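Local structure of signal recognition 54 kDa protein (Pyrococcus furiosus, 3DM5) at residues Asp4-Gly7 with Lys8-Asn12; Glu73-Ile76 with Lys77-Glu81; Leu218-Asp221 with Gly222-Gln226. The protein is the SRP54 component of an archaeal signal recognition particle, combining a helical bundle, a P-loop-type nucleotide-binding domain and a signal peptide binding domain. All blocks are in the same frame, centred on the assembly; numbering follows the deposited sequence.

Contact 1 (Asp4-Gly7 with Lys8-Asn12); sequences DNLG and KALAN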
loop_
_atom_site.group_PDB
_atom_site.type_symbol
_atom_site.label_atom_id
_atom_site.label_comp_id
_atom_site.label_asym_id
_atom_site.label_seq_id
_atom_site.Cartn_x
_atom_site.Cartn_y
_atom_site.Cartn_z
ATOM N N ASP A 4 -13.630 6.255 -2.994
ATOM C CA ASP A 4 -12.236 6.358 -3.457
ATOM C C ASP A 4 -11.619 5.061 -3.978
ATOM O O ASP A 4 -11.704 4.751 -5.169
ATOM C CB ASP A 4 -11.359 6.959 -2.349
ATOM C CG ASP A 4 -11.541 6.256 -0.995
ATOM O OD1 ASP A 4 -10.944 5.174 -0.779
ATOM O OD2 ASP A 4 -12.278 6.792 -0.140
ATOM N N ASN A 5 -10.976 4.320 -3.085
ATOM C CA ASN A 5 -10.462 3.001 -3.413
ATOM C C ASN A 5 -11.551 2.067 -3.952
ATOM O O ASN A 5 -11.309 1.306 -4.886
ATOM C CB ASN A 5 -9.806 2.382 -2.177
ATOM C CG ASN A 5 -8.484 3.038 -1.825
ATOM O OD1 ASN A 5 -7.812 3.639 -2.679
ATOM N ND2 ASN A 5 -8.093 2.919 -0.556
ATOM N N LEU A 6 -12.747 2.128 -3.359
ATOM C CA LEU A 6 -13.841 1.258 -3.773
ATOM C C LEU A 6 -14.225 1.567 -5.221
ATOM O O LEU A 6 -14.447 0.668 -6.029
ATOM C CB LEU A 6 -15.043 1.383 -2.828
ATOM C CG LEU A 6 -16.273 0.508 -3.108
ATOM C CD1 LEU A 6 -15.953 -0.962 -3.092
ATOM C CD2 LEU A 6 -17.396 0.801 -2.118
ATOM N N GLY A 7 -14.270 2.850 -5.545
ATOM C CA GLY A 7 -14.499 3.279 -6.908
ATOM C C GLY A 7 -13.546 2.638 -7.897
ATOM O O GLY A 7 -13.980 1.961 -8.827
ATOM N N LYS A 8 -12.248 2.849 -7.699
ATOM C CA LYS A 8 -11.243 2.275 -8.587
ATOM C C LYS A 8 -11.410 0.781 -8.712
ATOM O O LYS A 8 -11.340 0.246 -9.802
ATOM C CB LYS A 8 -9.829 2.559 -8.091
ATOM C CG LYS A 8 -9.285 3.939 -8.387
ATOM C CD LYS A 8 -7.925 4.105 -7.718
ATOM C CE LYS A 8 -7.226 2.747 -7.601
ATOM N NZ LYS A 8 -5.748 2.840 -7.421
ATOM N N ALA A 9 -11.617 0.100 -7.595
ATOM C CA ALA A 9 -11.728 -1.347 -7.628
ATOM C C ALA A 9 -12.971 -1.819 -8.395
ATOM O O ALA A 9 -12.917 -2.789 -9.167
ATOM C CB ALA A 9 -11.710 -1.908 -6.217
ATOM N N LEU A 10 -14.098 -1.147 -8.189
ATOM C CA LEU A 10 -15.299 -1.544 -8.916
ATOM C C LEU A 10 -15.155 -1.287 -10.429
ATOM O O LEU A 10 -15.385 -2.170 -11.257
ATOM C CB LEU A 10 -16.534 -0.878 -8.315
ATOM C CG LEU A 10 -16.841 -1.402 -6.906
ATOM C CD1 LEU A 10 -17.674 -0.398 -6.123
ATOM C CD2 LEU A 10 -17.496 -2.806 -6.916
ATOM N N ALA A 11 -14.737 -0.084 -10.783
ATOM C CA ALA A 11 -14.498 0.259 -12.178
ATOM C C ALA A 11 -13.573 -0.733 -12.897
ATOM O O ALA A 11 -13.739 -0.993 -14.089
ATOM C CB ALA A 11 -13.938 1.664 -12.265
ATOM N N ASN A 12 -12.597 -1.282 -12.178
ATOM C CA ASN A 12 -11.623 -2.172 -12.800
ATOM C C ASN A 12 -12.205 -3.520 -13.180
ATOM O O ASN A 12 -11.783 -4.142 -14.154
ATOM C CB ASN A 12 -10.394 -2.351 -11.911
ATOM C CG ASN A 12 -9.495 -1.132 -11.925
ATOM O OD1 ASN A 12 -9.614 -0.262 -12.794
ATOM N ND2 ASN A 12 -8.596 -1.055 -10.956
#
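The carbonyl oxygen of L6 takes the amide hydrogen of L10 at 2.8 Å (L10 N to L6 O), with an N-H...O angle of 162°; this is an i to i+4 helical bond. Three more bonds of the same spacing build the first turns of the helix, K8 N to D4 O, A9 N to N5 O and A11 N to G7 O, at 2.9 to 3.2 Å. D4 is at the N-cap position, but its side chain makes no capping bond; its carbonyl takes K8 N as in any first turn.

The same L6-L10 pair carries the side-chain contact. L6 projects CG anti to its backbone N (chi1 -179°), whereas L10 takes the other common helical rotamer, with CG anti to its carbonyl carbon (chi1 -68°). Their branches therefore converge at an oblique crossing: L10 CD1 reaches L6 CG at 3.4 Å and L6 CD1 at 3.5 Å. The body of L10 also lies alongside the L6 carbonyl, with L10 CG beside L6 O. K8 leaves from another side of the helix and is exposed.

Within the helical bundle, helix 5-19 rests this apolar face on helix 25-41: L6 packs on A38 and L39, A9 on A38, and L10 on I35, while L294 from a loop also touches L10.

Contact 2 (Glu73-Ile76 with Lys77-Glu81); sequences EHII and KIVYE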
loop_
_atom_site.group_PDB
_atom_site.type_symbol
_atom_site.label_atom_id
_atom_site.label_comp_id
_atom_site.label_asym_id
_atom_site.label_seq_id
_atom_site.Cartn_x
_atom_site.Cartn_y
_atom_site.Cartn_z
ATOM N N GLU A 73 -21.762 -6.238 -22.813
ATOM C CA GLU A 73 -22.342 -4.944 -22.477
ATOM C C GLU A 73 -23.517 -5.140 -21.551
ATOM O O GLU A 73 -23.945 -4.214 -20.858
ATOM C CB GLU A 73 -22.846 -4.223 -23.726
ATOM C CG GLU A 73 -21.787 -3.872 -24.743
ATOM C CD GLU A 73 -22.383 -3.659 -26.120
ATOM O OE1 GLU A 73 -23.360 -4.373 -26.460
ATOM O OE2 GLU A 73 -21.878 -2.783 -26.855
ATOM N N HIS A 74 -24.067 -6.344 -21.556
ATOM C CA HIS A 74 -25.228 -6.583 -20.734
ATOM C C HIS A 74 -24.777 -6.881 -19.317
ATOM O O HIS A 74 -25.484 -6.566 -18.359
ATOM C CB HIS A 74 -26.093 -7.700 -21.305
ATOM C CG HIS A 74 -27.334 -7.963 -20.516
ATOM N ND1 HIS A 74 -27.523 -9.119 -19.799
ATOM C CD2 HIS A 74 -28.445 -7.209 -20.322
ATOM C CE1 HIS A 74 -28.701 -9.074 -19.196
ATOM N NE2 HIS A 74 -29.276 -7.925 -19.500
ATOM N N ILE A 75 -23.591 -7.475 -19.185
ATOM C CA ILE A 75 -22.996 -7.674 -17.871
ATOM C C ILE A 75 -22.723 -6.312 -17.232
ATOM O O ILE A 75 -23.066 -6.074 -16.077
ATOM C CB ILE A 75 -21.663 -8.428 -17.937
ATOM C CG1 ILE A 75 -21.850 -9.821 -18.541
ATOM C CG2 ILE A 75 -21.083 -8.539 -16.540
ATOM C CD1 ILE A 75 -22.418 -10.823 -17.581
ATOM N N ILE A 76 -22.096 -5.420 -17.988
ATOM C CA ILE A 76 -21.798 -4.097 -17.495
ATOM C C ILE A 76 -23.099 -3.520 -16.971
ATOM O O ILE A 76 -23.120 -2.903 -15.915
ATOM C CB ILE A 76 -21.290 -3.189 -18.615
ATOM C CG1 ILE A 76 -20.156 -3.855 -19.400
ATOM C CG2 ILE A 76 -20.848 -1.855 -18.062
ATOM C CD1 ILE A 76 -18.843 -3.684 -18.798
ATOM N N LYS A 77 -24.187 -3.732 -17.714
ATOM C CA LYS A 77 -25.511 -3.226 -17.337
ATOM C C LYS A 77 -26.043 -3.852 -16.049
ATOM O O LYS A 77 -26.530 -3.152 -15.169
ATOM C CB LYS A 77 -26.517 -3.455 -18.467
ATOM C CG LYS A 77 -27.769 -2.584 -18.387
ATOM C CD LYS A 77 -28.924 -3.290 -17.702
ATOM C CE LYS A 77 -30.195 -2.461 -17.810
ATOM N NZ LYS A 77 -31.373 -3.084 -17.136
ATOM N N ILE A 78 -25.964 -5.172 -15.958
ATOM C CA ILE A 78 -26.382 -5.890 -14.757
ATOM C C ILE A 78 -25.689 -5.367 -13.483
ATOM O O ILE A 78 -26.346 -5.046 -12.494
ATOM C CB ILE A 78 -26.102 -7.394 -14.896
ATOM C CG1 ILE A 78 -26.904 -7.968 -16.073
ATOM C CG2 ILE A 78 -26.437 -8.097 -13.601
ATOM C CD1 ILE A 78 -26.616 -9.436 -16.378
ATOM N N VAL A 79 -24.363 -5.287 -13.515
ATOM C CA VAL A 79 -23.597 -4.735 -12.409
ATOM C C VAL A 79 -24.054 -3.316 -12.037
ATOM O O VAL A 79 -24.242 -3.020 -10.868
ATOM C CB VAL A 79 -22.078 -4.735 -12.729
ATOM C CG1 VAL A 79 -21.271 -3.944 -11.699
ATOM C CG2 VAL A 79 -21.565 -6.128 -12.797
ATOM N N TYR A 80 -24.209 -2.432 -13.017
ATOM C CA TYR A 80 -24.574 -1.050 -12.730
ATOM C C TYR A 80 -25.915 -0.977 -12.036
ATOM O O TYR A 80 -26.115 -0.168 -11.133
ATOM C CB TYR A 80 -24.649 -0.246 -14.007
ATOM C CG TYR A 80 -25.316 1.095 -13.853
ATOM C CD1 TYR A 80 -26.511 1.386 -14.498
ATOM C CD2 TYR A 80 -24.740 2.084 -13.089
ATOM C CE1 TYR A 80 -27.108 2.639 -14.376
ATOM C CE2 TYR A 80 -25.330 3.336 -12.962
ATOM C CZ TYR A 80 -26.511 3.608 -13.603
ATOM O OH TYR A 80 -27.085 4.856 -13.451
ATOM N N GLU A 81 -26.825 -1.840 -12.476
ATOM C CA GLU A 81 -28.214 -1.822 -12.043
ATOM C C GLU A 81 -28.373 -2.437 -10.658
ATOM O O GLU A 81 -29.109 -1.924 -9.808
ATOM C CB GLU A 81 -29.079 -2.540 -13.083
ATOM C CG GLU A 81 -30.452 -2.981 -12.607
ATOM C CD GLU A 81 -31.221 -3.719 -13.694
ATOM O OE1 GLU A 81 -32.385 -4.109 -13.433
ATOM O OE2 GLU A 81 -30.655 -3.905 -14.803
#
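I78 lies over one face of the H74 imidazole, a CH-pi contact one turn along helix 71-86. I78 CG1 sits 4.0 Å from the ring centroid, close to the ring normal but displaced toward the rim, and the two side chains approach at a slant. Their rotamers account for this. H74 sends CG anti to its backbone N (chi1 -178°), which carries the ring forward along the helix; I78 keeps CG1 beside its own N, so that this branch turns back toward the ring, and its extended second torsion carries CD1 on toward the rim of the ring. The backbone bond from I78 N to H74 O (2.8 Å) joins the same two residues.

I75 and V79 meet more loosely, CG2 to CG2 at 4.5 Å, and they too are joined by a backbone bond, V79 N to I75 O (3.0 Å).

K77 also starts anti to its backbone N, then bends at its second torsion (chi2 -95°). The kink turns an otherwise extended chain toward E81, whose own side chain is fully stretched, and K77 NZ forms a salt bridge to E81 OE2 at 2.6 Å, approaching from above the carboxylate plane, 43° out of it. Both ends have further partners: R59 pairs with E81 OE2, and E318 of the second subunit with K77 NZ.

The helix is held inside the bundle by I75, I76 and V79, which together touch I17 and L14 of helix 5-19, I28 and L31 of helix 25-41, and A60 and I56 of helix 46-62.

Contact 3 (Leu218-Asp221 with Gly222-Gln226); sequences LVID and GTIGQ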
loop_
_atom_site.group_PDB
_atom_site.type_symbol
_atom_site.label_atom_id
_atom_site.label_comp_id
_atom_site.label_asym_id
_atom_site.label_seq_id
_atom_site.Cartn_x
_atom_site.Cartn_y
_atom_site.Cartn_z
ATOM N N LEU A 218 -31.415 12.199 10.610
ATOM C CA LEU A 218 -30.365 11.611 11.429
ATOM C C LEU A 218 -29.041 11.696 10.665
ATOM O O LEU A 218 -28.954 11.327 9.489
ATOM C CB LEU A 218 -30.696 10.158 11.762
ATOM C CG LEU A 218 -29.541 9.442 12.477
ATOM C CD1 LEU A 218 -29.197 10.187 13.780
ATOM C CD2 LEU A 218 -29.837 7.961 12.711
ATOM N N VAL A 219 -28.027 12.218 11.337
ATOM C CA VAL A 219 -26.703 12.411 10.757
ATOM C C VAL A 219 -25.791 11.288 11.239
ATOM O O VAL A 219 -25.534 11.158 12.420
ATOM C CB VAL A 219 -26.152 13.786 11.156
ATOM C CG1 VAL A 219 -24.720 13.944 10.691
ATOM C CG2 VAL A 219 -27.033 14.877 10.569
ATOM N N ILE A 220 -25.359 10.435 10.320
ATOM C CA ILE A 220 -24.522 9.287 10.661
ATOM C C ILE A 220 -23.107 9.467 10.129
ATOM O O ILE A 220 -22.903 9.800 8.956
ATOM C CB ILE A 220 -25.071 7.970 10.063
ATOM C CG1 ILE A 220 -26.531 7.762 10.442
ATOM C CG2 ILE A 220 -24.255 6.778 10.535
ATOM C CD1 ILE A 220 -27.058 6.422 10.003
ATOM N N ASP A 221 -22.139 9.227 11.004
ATOM C CA ASP A 221 -20.724 9.236 10.658
ATOM C C ASP A 221 -20.408 7.982 9.848
ATOM O O ASP A 221 -20.491 6.863 10.344
ATOM C CB ASP A 221 -19.918 9.300 11.953
ATOM C CG ASP A 221 -18.430 9.168 11.742
ATOM O OD1 ASP A 221 -18.004 8.658 10.678
ATOM O OD2 ASP A 221 -17.689 9.565 12.670
ATOM N N GLY A 222 -20.058 8.178 8.584
ATOM C CA GLY A 222 -19.879 7.062 7.678
ATOM C C GLY A 222 -18.604 6.264 7.893
ATOM O O GLY A 222 -18.399 5.256 7.251
ATOM N N THR A 223 -17.744 6.704 8.795
ATOM C CA THR A 223 -16.526 5.960 9.051
ATOM C C THR A 223 -16.802 4.794 9.971
ATOM O O THR A 223 -15.903 4.003 10.249
ATOM C CB THR A 223 -15.430 6.828 9.682
ATOM O OG1 THR A 223 -15.824 7.187 11.010
ATOM C CG2 THR A 223 -15.163 8.082 8.832
ATOM N N ILE A 224 -18.043 4.689 10.445
ATOM C CA ILE A 224 -18.456 3.525 11.234
ATOM C C ILE A 224 -18.795 2.308 10.371
ATOM O O ILE A 224 -19.032 1.218 10.887
ATOM C CB ILE A 224 -19.616 3.854 12.214
ATOM C CG1 ILE A 224 -20.953 3.993 11.487
ATOM C CG2 ILE A 224 -19.308 5.109 12.975
ATOM C CD1 ILE A 224 -22.151 3.802 12.419
ATOM N N GLY A 225 -18.794 2.480 9.054
ATOM C CA GLY A 225 -19.056 1.355 8.174
ATOM C C GLY A 225 -20.409 0.713 8.423
ATOM O O GLY A 225 -21.427 1.395 8.565
ATOM N N GLN A 226 -20.424 -0.611 8.483
ATOM C CA GLN A 226 -21.678 -1.353 8.484
ATOM C C GLN A 226 -22.437 -1.228 9.791
ATOM O O GLN A 226 -23.565 -1.685 9.873
ATOM C CB GLN A 226 -21.432 -2.826 8.183
ATOM C CG GLN A 226 -20.783 -3.579 9.316
ATOM C CD GLN A 226 -20.654 -5.047 9.014
ATOM O OE1 GLN A 226 -19.567 -5.537 8.679
ATOM N NE2 GLN A 226 -21.771 -5.763 9.092
#
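D221 closes strand 215-221 of the P-loop NTPase-type sheet, and its carboxylate folds over the following 3-10 turn as an Asx turn to T223.

D221 OD1 accepts two bonds from one residue: T223 N donates at 2.7 Å, nearly in line with the C-O bond, and T223 OG1 donates at 2.7 Å from the syn side, 32° out of the carboxylate plane. T223 can offer both because OG1 lies between its backbone N and carbonyl carbon (chi1 68°), bringing the hydroxyl round to the same acceptor as the amide. Gripped twice, the carboxylate should have its rotation largely fixed, and its other oxygen, OD2, has a long, weak ion pair with K248. The side chain of D221 is about 7 Å from a bound GDP, which places this strand end near the nucleotide, without contact to it being claimed.

The backbone adds a bond from I224 N to D221 O at 3.3 Å, whose donor stands 43° above the carbonyl plane instead of on a lone pair. The i to i+3 spacing is that of a 3-10 turn.

I224 points toward the strand end, with CG1 beside D221 O. The apolar contact is between I220 and I224, which both also touch Q231 of helix 228-237. These two isoleucines cross at about a right angle, with I220 CG2 lying 4.1 Å from I224 CD1.

Overall arrangement
Contacts 1 and 2 both belong to the helical bundle, on helices 5-19 and 71-86, with centres 16 Å apart; they do not touch directly, but I75, I76 and V79 of contact 2 pack on a later part of helix 5-19. Contact 2 is the more buried; contact 3, like contact 1, is partly buried. Contact 3 lies in the nucleotide-binding domain, about 20 Å from contact 1 and 29 Å from contact 2, centre to centre. Both helical contacts share i to i+4 backbone bonds, but 4-12 adds leucine packing, and 73-81 a ring face and a lysine paired both within the helix and with a second subunit. Contact 3 instead uses one carboxylate oxygen twice at a strand end.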